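Local coordinates for protein TRAP dicarboxylate transporter, DctP subunit (Anaerococcus prevoti, PDB 4N91) that probably serves as the extracellular solute-binding component of a TRAP transporter, and binds D-glucuronate in both its alpha and beta forms, at residues Ser249-Glu252 against Gly253-Glu256. Sequence-based numbering, arbitrary orientation.
Sequences SWLE and GLPE
Leu254 folds back against Trp250 and Leu251 where the short helix 248-253 runs out, in the short loop joining it to the long helix 256-290 of this periplasmic binding protein fold, far from the sugar pocket. The close side is largely apolar, though Leu254 CB and CG also press on Leu251 O, both at 3.4 Å. With CG anti to its own carbonyl carbon (chi1 -63°), Leu254 sends CD1 over one face of the Trp250 indole, 4.2 Å above the plane and displaced toward the rim, while CD2 lies 3.9 Å from Trp250 NE1. Leu254 CD1 also meets Leu251 CD1, at 4.1 Å. Phe262, edge-to-face with Trp250, extends this packing into helix 256-290. An alanine in place of Leu254 would probably leave that indole face without its methyl cover and open a gap beside Leu251. The outer side is looser: Gly253 N makes weak hydrogen bonds to Ser249 O and Trp250 O, and Glu252 OE2 forms a salt bridge with Arg259. The hydrogen bond from Leu254 N to Leu251 O is straighter (3.1 Å, N-H...O angle 157°), although the donor lies above the carbonyl plane. One water donates to both Leu251 O and Leu254 O, 3.1 Å from each.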
loop_
_atom_site.group_PDB
_atom_site.type_symbol
_atom_site.label_atom_id
_atom_site.label_comp_id
_atom_site.label_asym_id
_atom_site.label_seq_id
_atom_site.Cartn_x
_atom_site.Cartn_y
_atom_site.Cartn_z
ATOM N N SER A 249 -6.140 20.522 7.765
ATOM C CA SER A 249 -6.978 21.701 8.033
ATOM C C SER A 249 -8.443 21.402 7.807
ATOM O O SER A 249 -9.313 21.789 8.605
ATOM C CB SER A 249 -6.542 22.883 7.155
ATOM O OG SER A 249 -5.270 23.325 7.548
ATOM N N TRP A 250 -8.724 20.682 6.728
ATOM C CA TRP A 250 -10.093 20.307 6.419
ATOM C C TRP A 250 -10.692 19.438 7.514
ATOM O O TRP A 250 -11.796 19.691 8.010
ATOM C CB TRP A 250 -10.184 19.579 5.065
ATOM C CG TRP A 250 -11.519 18.971 4.921
ATOM C CD1 TRP A 250 -12.698 19.625 4.715
ATOM C CD2 TRP A 250 -11.846 17.576 5.007
ATOM N NE1 TRP A 250 -13.728 18.741 4.662
ATOM C CE2 TRP A 250 -13.238 17.468 4.843
ATOM C CE3 TRP A 250 -11.097 16.414 5.217
ATOM C CZ2 TRP A 250 -13.906 16.244 4.885
ATOM C CZ3 TRP A 250 -11.761 15.193 5.242
ATOM C CH2 TRP A 250 -13.144 15.116 5.088
ATOM N N LEU A 251 -9.965 18.396 7.897
ATOM C CA LEU A 251 -10.505 17.440 8.847
ATOM C C LEU A 251 -10.756 18.129 10.197
ATOM O O LEU A 251 -11.835 18.014 10.790
ATOM C CB LEU A 251 -9.541 16.249 8.984
ATOM C CG LEU A 251 -10.057 15.054 9.784
ATOM C CD1 LEU A 251 -11.225 14.427 9.087
ATOM C CD2 LEU A 251 -8.945 14.057 9.982
ATOM N N GLU A 252 -9.773 18.867 10.682
ATOM C CA GLU A 252 -9.910 19.497 11.997
ATOM C C GLU A 252 -10.891 20.657 11.987
ATOM O O GLU A 252 -11.365 21.087 13.040
ATOM C CB GLU A 252 -8.549 19.939 12.523
ATOM C CG GLU A 252 -7.615 18.758 12.809
ATOM C CD GLU A 252 -8.290 17.640 13.615
ATOM O OE1 GLU A 252 -9.067 17.951 14.542
ATOM O OE2 GLU A 252 -8.047 16.446 13.311
ATOM N N GLY A 253 -11.199 21.149 10.799
ATOM C CA GLY A 253 -12.192 22.188 10.611
ATOM C C GLY A 253 -13.626 21.704 10.699
ATOM O O GLY A 253 -14.544 22.504 10.864
ATOM N N LEU A 254 -13.846 20.398 10.585
ATOM C CA LEU A 254 -15.203 19.875 10.665
ATOM C C LEU A 254 -15.844 20.145 12.029
ATOM O O LEU A 254 -15.204 19.982 13.074
ATOM C CB LEU A 254 -15.231 18.373 10.408
ATOM C CG LEU A 254 -14.783 17.934 9.018
ATOM C CD1 LEU A 254 -14.764 16.429 8.971
ATOM C CD2 LEU A 254 -15.712 18.473 7.951
ATOM N N PRO A 255 -17.116 20.536 12.024
ATOM C CA PRO A 255 -17.857 20.599 13.289
ATOM C C PRO A 255 -17.853 19.245 13.989
ATOM O O PRO A 255 -17.760 18.215 13.305
ATOM C CB PRO A 255 -19.279 20.939 12.842
ATOM C CG PRO A 255 -19.128 21.600 11.548
ATOM C CD PRO A 255 -17.953 20.929 10.879
ATOM N N GLU A 256 -17.993 19.244 15.313
ATOM C CA GLU A 256 -17.872 18.032 16.118
ATOM C C GLU A 256 -18.710 16.886 15.578
ATOM O O GLU A 256 -18.232 15.758 15.464
ATOM C CB GLU A 256 -18.309 18.296 17.571
ATOM C CG GLU A 256 -18.302 17.030 18.444
ATOM C CD GLU A 256 -19.005 17.210 19.789
ATOM O OE1 GLU A 256 -19.644 18.263 20.010
ATOM O OE2 GLU A 256 -18.925 16.282 20.627
HETATM O O HOH W 1 -12.965 17.965 13.637
#